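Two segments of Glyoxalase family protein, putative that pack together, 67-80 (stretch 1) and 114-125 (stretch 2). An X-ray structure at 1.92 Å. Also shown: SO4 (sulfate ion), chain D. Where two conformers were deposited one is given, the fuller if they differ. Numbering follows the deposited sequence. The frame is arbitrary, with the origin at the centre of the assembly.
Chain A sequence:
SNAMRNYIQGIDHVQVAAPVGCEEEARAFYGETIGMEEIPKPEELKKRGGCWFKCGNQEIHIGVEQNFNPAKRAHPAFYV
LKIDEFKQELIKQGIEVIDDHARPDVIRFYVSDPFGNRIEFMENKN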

ATOM      1  N   ASN A  67       3.983  -6.449 -18.077  1.00 39.28           N
ATOM      2  CA  ASN A  67       3.977  -5.024 -18.459  1.00 41.13           C
ATOM      3  C   ASN A  67       4.368  -4.154 -17.262  1.00 40.98           C
ATOM      4  O   ASN A  67       3.805  -3.126 -17.030  1.00 39.84           O
ATOM      5  N   PHE A  68       5.337  -4.607 -16.482  1.00 40.29           N
ATOM      6  CA  PHE A  68       5.778  -3.862 -15.323  1.00 40.60           C
ATOM      7  C   PHE A  68       6.210  -2.380 -15.617  1.00 40.71           C
ATOM      8  O   PHE A  68       7.019  -2.099 -16.537  1.00 39.78           O
ATOM      9  N   ASN A  69       5.674  -1.471 -14.809  1.00 41.29           N
ATOM     10  CA  ASN A  69       6.132  -0.073 -14.822  1.00 43.20           C
ATOM     11  C   ASN A  69       6.473   0.324 -13.364  1.00 41.47           C
ATOM     12  O   ASN A  69       5.611   0.282 -12.515  1.00 42.12           O
ATOM     13  N   PRO A  70       7.731   0.679 -13.052  1.00 41.43           N
ATOM     14  CA  PRO A  70       7.959   0.845 -11.572  1.00 41.05           C
ATOM     15  C   PRO A  70       7.118   2.014 -10.993  1.00 41.84           C
ATOM     16  O   PRO A  70       6.809   2.998 -11.730  1.00 42.14           O
ATOM     17  N   ALA A  71       6.734   1.916  -9.731  1.00 40.34           N
ATOM     18  CA  ALA A  71       5.906   2.955  -9.084  1.00 42.17           C
ATOM     19  C   ALA A  71       6.931   3.836  -8.331  1.00 43.46           C
ATOM     20  O   ALA A  71       7.361   3.514  -7.193  1.00 44.68           O
ATOM     21  N   LYS A  72       7.362   4.908  -8.996  1.00 42.85           N
ATOM     22  CA  LYS A  72       8.432   5.771  -8.481  1.00 45.59           C
ATOM     23  C   LYS A  72       7.898   6.848  -7.548  1.00 45.19           C
ATOM     24  O   LYS A  72       8.676   7.534  -6.862  1.00 45.03           O
ATOM     25  N   ARG A  73       6.574   6.999  -7.493  0.50 44.37           N
ATOM     26  CA  ARG A  73       5.995   8.127  -6.777  0.50 45.37           C
ATOM     27  C   ARG A  73       5.005   7.702  -5.673  0.50 45.93           C
ATOM     28  O   ARG A  73       5.339   7.763  -4.493  0.50 46.53           O
ATOM     29  N   ALA A  74       3.814   7.243  -6.049  1.00 46.39           N
ATOM     30  CA  ALA A  74       2.888   6.550  -5.125  1.00 46.24           C
ATOM     31  C   ALA A  74       3.514   5.246  -4.593  1.00 45.02           C
ATOM     32  O   ALA A  74       4.140   4.494  -5.324  1.00 44.49           O
ATOM     33  N   HIS A  75       3.373   4.985  -3.294  1.00 44.55           N
ATOM     34  CA  HIS A  75       4.083   3.904  -2.658  1.00 43.92           C
ATOM     35  C   HIS A  75       3.446   3.524  -1.297  1.00 42.99           C
ATOM     36  O   HIS A  75       2.642   4.300  -0.756  1.00 43.70           O
ATOM     37  N   PRO A  76       3.780   2.334  -0.771  1.00 42.19           N
ATOM     38  CA  PRO A  76       3.524   1.945   0.605  1.00 40.77           C
ATOM     39  C   PRO A  76       4.583   2.530   1.575  1.00 41.32           C
ATOM     40  O   PRO A  76       5.794   2.670   1.216  1.00 38.73           O
ATOM     41  N   ALA A  77       4.118   2.808   2.805  1.00 39.61           N
ATOM     42  CA  ALA A  77       4.964   3.350   3.878  1.00 39.57           C
ATOM     43  C   ALA A  77       4.906   2.422   5.100  1.00 38.97           C
ATOM     44  O   ALA A  77       3.828   2.093   5.609  1.00 39.48           O
ATOM     45  N   PHE A  78       6.092   1.957   5.491  1.00 38.04           N
ATOM     46  CA  PHE A  78       6.288   0.989   6.580  1.00 38.70           C
ATOM     47  C   PHE A  78       6.743   1.682   7.832  1.00 37.55           C
ATOM     48  O   PHE A  78       7.597   2.548   7.778  1.00 35.96           O
ATOM     49  N   TYR A  79       6.127   1.311   8.950  1.00 35.42           N
ATOM     50  CA  TYR A  79       6.507   1.837  10.261  1.00 37.41           C
ATOM     51  C   TYR A  79       7.695   1.015  10.752  1.00 37.13           C
ATOM     52  O   TYR A  79       7.662  -0.261  10.701  1.00 38.24           O
ATOM     53  N   VAL A  80       8.730   1.739  11.212  1.00 37.34           N
ATOM     54  CA  VAL A  80      10.021   1.178  11.669  1.00 37.64           C
ATOM     55  C   VAL A  80      10.363   1.568  13.142  1.00 38.61           C
ATOM     56  O   VAL A  80      10.310   2.739  13.499  1.00 35.98           O
ATOM     57  N   PRO A 114      14.944  -3.203  -6.004  1.00 41.02           N
ATOM     58  CA  PRO A 114      15.739  -3.509  -7.181  1.00 41.06           C
ATOM     59  C   PRO A 114      14.997  -3.211  -8.505  1.00 41.42           C
ATOM     60  O   PRO A 114      15.672  -3.111  -9.539  1.00 42.17           O
ATOM     61  N   PHE A 115      13.676  -2.973  -8.490  1.00 40.19           N
ATOM     62  CA  PHE A 115      12.924  -2.857  -9.763  1.00 40.59           C
ATOM     63  C   PHE A 115      12.524  -1.406  -9.985  1.00 41.32           C
ATOM     64  O   PHE A 115      11.893  -1.073 -10.992  1.00 41.28           O
ATOM     65  N   GLY A 116      12.940  -0.543  -9.054  1.00 39.72           N
ATOM     66  CA  GLY A 116      12.713   0.858  -9.176  1.00 39.50           C
ATOM     67  C   GLY A 116      11.447   1.344  -8.464  1.00 38.10           C
ATOM     68  O   GLY A 116      11.105   2.516  -8.620  1.00 39.24           O
ATOM     69  N   ASN A 117      10.741   0.478  -7.736  1.00 37.22           N
ATOM     70  CA  ASN A 117       9.579   0.918  -6.902  1.00 37.33           C
ATOM     71  C   ASN A 117      10.069   1.677  -5.654  1.00 37.72           C
ATOM     72  O   ASN A 117      11.023   1.228  -4.985  1.00 37.75           O
ATOM     73  N   ARG A 118       9.460   2.829  -5.404  1.00 37.95           N
ATOM     74  CA  ARG A 118       9.667   3.591  -4.152  1.00 39.12           C
ATOM     75  C   ARG A 118       8.989   2.903  -2.957  1.00 39.02           C
ATOM     76  O   ARG A 118       7.821   2.462  -3.035  1.00 38.67           O
ATOM     77  N   ILE A 119       9.717   2.846  -1.851  1.00 38.79           N
ATOM     78  CA  ILE A 119       9.232   2.322  -0.562  1.00 38.70           C
ATOM     79  C   ILE A 119       9.632   3.417   0.439  1.00 39.41           C
ATOM     80  O   ILE A 119      10.754   3.948   0.334  1.00 38.26           O
ATOM     81  N   GLU A 120       8.745   3.721   1.387  1.00 37.97           N
ATOM     82  CA  GLU A 120       9.026   4.679   2.441  1.00 37.31           C
ATOM     83  C   GLU A 120       9.083   3.982   3.793  1.00 36.97           C
ATOM     84  O   GLU A 120       8.327   3.014   4.053  1.00 37.47           O
ATOM     85  N   PHE A 121      10.047   4.393   4.613  1.00 36.80           N
ATOM     86  CA  PHE A 121      10.173   3.987   6.005  1.00 37.89           C
ATOM     87  C   PHE A 121      10.005   5.203   6.903  1.00 39.14           C
ATOM     88  O   PHE A 121      10.568   6.295   6.615  1.00 38.74           O
HETATM   89  N   MSE A 122       9.194   5.057   7.966  1.00 38.39           N
HETATM   90  CA  MSE A 122       8.941   6.162   8.884  1.00 39.95           C
HETATM   91  C   MSE A 122       8.834   5.735  10.356  1.00 37.18           C
HETATM   92  O   MSE A 122       8.483   4.613  10.624  1.00 35.61           O
ATOM     93  N   GLU A 123       9.106   6.670  11.275  1.00 36.51           N
ATOM     94  CA  GLU A 123       8.824   6.478  12.691  1.00 38.19           C
ATOM     95  C   GLU A 123       8.425   7.806  13.295  1.00 39.83           C
ATOM     96  O   GLU A 123       8.966   8.849  12.917  1.00 38.69           O
ATOM     97  N   ASN A 124       7.463   7.808  14.214  1.00 41.75           N
ATOM     98  CA  ASN A 124       7.226   9.035  14.979  1.00 44.57           C
ATOM     99  C   ASN A 124       8.439   9.453  15.800  1.00 46.01           C
ATOM    100  O   ASN A 124       9.186   8.602  16.339  1.00 45.10           O
ATOM    101  N   LYS A 125       8.652  10.758  15.874  1.00 47.88           N
ATOM    102  CA  LYS A 125       9.648  11.301  16.791  1.00 51.59           C
ATOM    103  C   LYS A 125       9.173  11.142  18.244  1.00 53.43           C
ATOM    104  O   LYS A 125       7.993  11.238  18.540  1.00 53.51           O
TER

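Strands 76-80 and 118-124 run parallel, joined by a backbone ladder (Glu-120 N to Pro-76 O 3.1 Å, Phe-78 N to Glu-120 O 2.9 Å, Met-122 N to Phe-78 O 3.0 Å, Val-80 N to Met-122 O 2.9 Å), so side chains of paired residues share a face. On one face lie Ala-77, Tyr-79, Glu-120 and selenomethionine Met-122. Glu-120, extended (chi1 t, chi2 t), reaches back to His-75, whose p rotamer turns the ring so that NE2 donates to Glu-120 OE1 (2.6 Å, nearly linear) while ND1 donates to Arg-73 O (2.7 Å); both ring nitrogens are thus engaged. Arg-118 CG covers a face of this imidazole, 4.2 Å from its centroid. Arg-118 starts t, t, then bends at chi3 (m); its guanidinium NH1 and NH2 donate to sulfate O1 (3.1 and 3.2 Å), and NH1 also to water 2, which in turn donates to Arg-73 O. Tyr-79, t, lays its ring against the backbone of Glu-123, whose CA sits off-centre 4.2 Å from the ring centroid. Its OH accepts from Asn-124 N (3.0 Å) and meets water 3, which donates to Glu-123 OE2. Met-122 (p, t, m) brings CE to 4.0 Å from Tyr-79 CD1.

The other face is apolar. Phe-78 and Phe-121, both m, hold their rings obliquely, centroids 5.9 Å apart; Phe-78 CE2 touches Ile-119 CG2 (3.5 Å), and Val-80 CG2 touches Phe-121 CD1 (3.6 Å). Ile-119 (m, m) directs CD1 to Pro-76 CG (3.8 Å).

Before the strands, Asn-117, m, swings OD1 back to accept from Ala-71 N (2.9 Å). Phe-68, t, points toward stretch 2, CZ lying 3.6 Å from Phe-115 CB. Gly-116 has a positive phi, where a CB would jam against the preceding carbonyl and crowd Pro-70 CB.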

ATOM      1  CB  ASN A  67       2.629  -4.623 -19.017  1.00 41.19           C
ATOM      2  CG  ASN A  67       2.362  -5.234 -20.375  1.00 43.26           C
ATOM      3  OD1 ASN A  67       1.274  -5.787 -20.609  1.00 47.03           O
ATOM      4  ND2 ASN A  67       3.353  -5.170 -21.272  1.00 37.50           N
ATOM      5  CB  PHE A  68       6.923  -4.603 -14.646  1.00 39.61           C
ATOM      6  CG  PHE A  68       7.574  -3.826 -13.532  1.00 39.60           C
ATOM      7  CD1 PHE A  68       6.871  -3.483 -12.406  1.00 38.21           C
ATOM      8  CD2 PHE A  68       8.940  -3.478 -13.615  1.00 38.95           C
ATOM      9  CE1 PHE A  68       7.467  -2.759 -11.359  1.00 38.30           C
ATOM     10  CE2 PHE A  68       9.548  -2.747 -12.610  1.00 35.55           C
ATOM     11  CZ  PHE A  68       8.846  -2.433 -11.455  1.00 39.57           C
ATOM     12  CB  ASN A  69       5.011   0.804 -15.371  1.00 43.92           C
ATOM     13  CG  ASN A  69       5.478   2.186 -15.757  1.00 51.12           C
ATOM     14  OD1 ASN A  69       6.691   2.468 -15.872  1.00 54.66           O
ATOM     15  ND2 ASN A  69       4.519   3.062 -16.003  1.00 56.64           N
ATOM     16  CB  PRO A  70       9.470   1.106 -11.436  1.00 41.94           C
ATOM     17  CG  PRO A  70      10.057   1.193 -12.882  1.00 42.04           C
ATOM     18  CD  PRO A  70       8.933   0.944 -13.894  1.00 42.39           C
ATOM     19  CB  ALA A  71       4.901   2.324  -8.105  1.00 39.42           C
ATOM     20  CB  LYS A  72       9.175   6.423  -9.644  1.00 45.70           C
ATOM     21  CG  LYS A  72       9.825   5.396 -10.560  1.00 49.06           C
ATOM     22  CD  LYS A  72      10.499   6.074 -11.740  1.00 60.17           C
ATOM     23  CE  LYS A  72      11.145   5.015 -12.684  1.00 65.21           C
ATOM     24  NZ  LYS A  72      11.893   5.637 -13.823  1.00 67.65           N
ATOM     25  CB  ARG A  73       5.400   9.127  -7.780  0.50 45.49           C
ATOM     26  CG  ARG A  73       6.371   9.420  -8.906  0.50 46.22           C
ATOM     27  CD  ARG A  73       6.183  10.767  -9.571  0.50 49.94           C
ATOM     28  NE  ARG A  73       4.940  10.912 -10.353  0.50 53.34           N
ATOM     29  CZ  ARG A  73       4.619  10.244 -11.466  0.50 55.98           C
ATOM     30  NH1 ARG A  73       3.471  10.523 -12.084  0.50 55.72           N
ATOM     31  NH2 ARG A  73       5.420   9.309 -11.975  0.50 53.76           N
ATOM     32  CB  ALA A  74       1.623   6.230  -5.834  1.00 46.78           C
ATOM     33  CB  HIS A  75       5.530   4.374  -2.437  1.00 44.03           C
ATOM     34  CG  HIS A  75       5.632   5.541  -1.506  1.00 47.11           C
ATOM     35  ND1 HIS A  75       5.407   6.844  -1.912  1.00 50.44           N
ATOM     36  CD2 HIS A  75       5.894   5.601  -0.182  1.00 48.84           C
ATOM     37  CE1 HIS A  75       5.551   7.655  -0.883  1.00 50.49           C
ATOM     38  NE2 HIS A  75       5.825   6.925   0.183  1.00 53.33           N
ATOM     39  CB  PRO A  76       3.650   0.402   0.548  1.00 40.98           C
ATOM     40  CG  PRO A  76       4.685   0.220  -0.576  1.00 40.36           C
ATOM     41  CD  PRO A  76       4.411   1.248  -1.548  1.00 40.38           C
ATOM     42  CB  ALA A  77       4.595   4.797   4.234  1.00 37.60           C
ATOM     43  CB  PHE A  78       7.314  -0.054   6.174  1.00 39.90           C
ATOM     44  CG  PHE A  78       6.897  -0.823   4.988  1.00 42.68           C
ATOM     45  CD1 PHE A  78       6.032  -1.903   5.127  1.00 44.95           C
ATOM     46  CD2 PHE A  78       7.330  -0.471   3.730  1.00 40.36           C
ATOM     47  CE1 PHE A  78       5.629  -2.634   4.009  1.00 44.91           C
ATOM     48  CE2 PHE A  78       6.900  -1.192   2.610  1.00 43.39           C
ATOM     49  CZ  PHE A  78       6.059  -2.266   2.755  1.00 42.70           C
ATOM     50  CB  TYR A  79       5.343   1.792  11.272  1.00 37.77           C
ATOM     51  CG  TYR A  79       5.647   2.686  12.480  1.00 39.27           C
ATOM     52  CD1 TYR A  79       5.219   4.018  12.493  1.00 39.16           C
ATOM     53  CD2 TYR A  79       6.441   2.234  13.551  1.00 38.62           C
ATOM     54  CE1 TYR A  79       5.505   4.855  13.563  1.00 37.67           C
ATOM     55  CE2 TYR A  79       6.761   3.102  14.644  1.00 35.79           C
ATOM     56  CZ  TYR A  79       6.261   4.400  14.619  1.00 38.45           C
ATOM     57  OH  TYR A  79       6.523   5.298  15.619  1.00 39.83           O
ATOM     58  CB  VAL A  80      11.163   1.604  10.664  1.00 39.07           C
ATOM     59  CG1 VAL A  80      12.492   1.244  11.156  1.00 41.16           C
ATOM     60  CG2 VAL A  80      10.916   0.981   9.241  1.00 41.06           C
ATOM     61  CB  PRO A 114      15.980  -5.010  -7.025  1.00 39.15           C
ATOM     62  CG  PRO A 114      15.882  -5.210  -5.626  1.00 42.42           C
ATOM     63  CD  PRO A 114      14.756  -4.416  -5.198  1.00 41.14           C
ATOM     64  CB  PHE A 115      11.672  -3.744  -9.743  1.00 41.68           C
ATOM     65  CG  PHE A 115      11.928  -5.082  -9.114  1.00 42.09           C
ATOM     66  CD1 PHE A 115      12.808  -6.000  -9.743  1.00 43.22           C
ATOM     67  CD2 PHE A 115      11.404  -5.385  -7.867  1.00 40.11           C
ATOM     68  CE1 PHE A 115      13.125  -7.222  -9.127  1.00 43.06           C
ATOM     69  CE2 PHE A 115      11.717  -6.651  -7.212  1.00 40.40           C
ATOM     70  CZ  PHE A 115      12.573  -7.536  -7.845  1.00 42.84           C
ATOM     71  CB  ASN A 117       8.728  -0.269  -6.408  1.00 36.14           C
ATOM     72  CG  ASN A 117       8.175  -1.096  -7.530  1.00 39.36           C
ATOM     73  OD1 ASN A 117       7.408  -0.602  -8.363  1.00 37.36           O
ATOM     74  ND2 ASN A 117       8.532  -2.374  -7.542  1.00 35.82           N
ATOM     75  CB  ARG A 118       9.103   4.974  -4.297  1.00 39.56           C
ATOM     76  CG  ARG A 118       9.151   5.827  -3.020  1.00 42.02           C
ATOM     77  CD  ARG A 118       9.121   7.340  -3.435  1.00 42.79           C
ATOM     78  NE  ARG A 118      10.470   7.764  -3.856  1.00 46.55           N
ATOM     79  CZ  ARG A 118      10.863   9.036  -4.002  1.00 48.83           C
ATOM     80  NH1 ARG A 118      10.006  10.040  -3.802  1.00 47.11           N
ATOM     81  NH2 ARG A 118      12.098   9.304  -4.404  1.00 47.63           N
ATOM     82  CB  ILE A 119      10.033   1.053  -0.136  1.00 38.70           C
ATOM     83  CG1 ILE A 119       9.845  -0.042  -1.176  1.00 44.15           C
ATOM     84  CG2 ILE A 119       9.624   0.586   1.287  1.00 41.02           C
ATOM     85  CD1 ILE A 119       8.377  -0.470  -1.384  1.00 48.52           C
ATOM     86  CB  GLU A 120       7.916   5.698   2.464  1.00 39.03           C
ATOM     87  CG  GLU A 120       8.011   6.684   3.705  1.00 42.39           C
ATOM     88  CD  GLU A 120       6.822   7.600   3.749  1.00 47.84           C
ATOM     89  OE1 GLU A 120       6.144   7.737   2.680  1.00 48.40           O
ATOM     90  OE2 GLU A 120       6.539   8.152   4.855  1.00 50.88           O
ATOM     91  CB  PHE A 121      11.508   3.301   6.193  1.00 37.57           C
ATOM     92  CG  PHE A 121      11.666   2.072   5.334  1.00 38.97           C
ATOM     93  CD1 PHE A 121      10.943   0.906   5.614  1.00 39.19           C
ATOM     94  CD2 PHE A 121      12.498   2.084   4.226  1.00 38.62           C
ATOM     95  CE1 PHE A 121      11.092  -0.231   4.840  1.00 38.61           C
ATOM     96  CE2 PHE A 121      12.617   0.964   3.448  1.00 38.50           C
ATOM     97  CZ  PHE A 121      11.913  -0.192   3.760  1.00 39.29           C
HETATM   98  CB  MSE A 122       7.621   6.820   8.546  1.00 38.41           C
HETATM   99  CG  MSE A 122       6.458   5.835   8.534  1.00 42.12           C
HETATM  100 SE   MSE A 122       4.858   6.967   8.427  0.72 51.16          SE
HETATM  101  CE  MSE A 122       4.631   7.344  10.371  1.00 50.83           C
ATOM    102  CB  GLU A 123      10.068   5.887  13.376  1.00 37.70           C
ATOM    103  CG  GLU A 123       9.828   5.442  14.815  1.00 37.28           C
ATOM    104  CD  GLU A 123      11.073   4.930  15.487  1.00 38.55           C
ATOM    105  OE1 GLU A 123      12.195   5.287  15.064  1.00 38.46           O
ATOM    106  OE2 GLU A 123      10.941   4.176  16.474  1.00 38.92           O
ATOM    107  CB  ASN A 124       5.999   8.886  15.863  1.00 45.23           C
ATOM    108  CG  ASN A 124       4.783   8.504  15.057  1.00 48.04           C
ATOM    109  OD1 ASN A 124       4.589   8.993  13.952  1.00 53.92           O
ATOM    110  ND2 ASN A 124       3.984   7.595  15.580  1.00 52.42           N
ATOM    111  CB  LYS A 125       9.917  12.775  16.504  1.00 51.94           C
ATOM    112  CG  LYS A 125      10.728  13.044  15.261  1.00 54.76           C
ATOM    113  CD  LYS A 125      11.532  14.336  15.418  1.00 59.47           C
ATOM    114  CE  LYS A 125      12.339  14.639  14.160  1.00 63.45           C
ATOM    115  NZ  LYS A 125      11.787  15.754  13.319  1.00 65.95           N
TER
HETATM  116  S   SO4 D 125      11.372  13.077  -5.643  0.75 46.25           S
HETATM  117  O1  SO4 D 125      11.799  12.461  -4.406  0.75 48.08           O
HETATM  118  O2  SO4 D 125      10.057  13.680  -5.537  0.75 43.77           O
HETATM  119  O3  SO4 D 125      12.390  14.087  -5.931  0.75 53.15           O
HETATM  120  O4  SO4 D 125      11.367  12.140  -6.738  0.75 49.41           O
HETATM  121  O   HOH W   1       5.934   1.855  -4.827  1.00 23.77           O
HETATM  122  O   HOH W   2       7.118  10.235  -3.710  1.00 38.19           O
HETATM  123  O   HOH W   3       8.490   4.291  17.458  1.00 42.65           O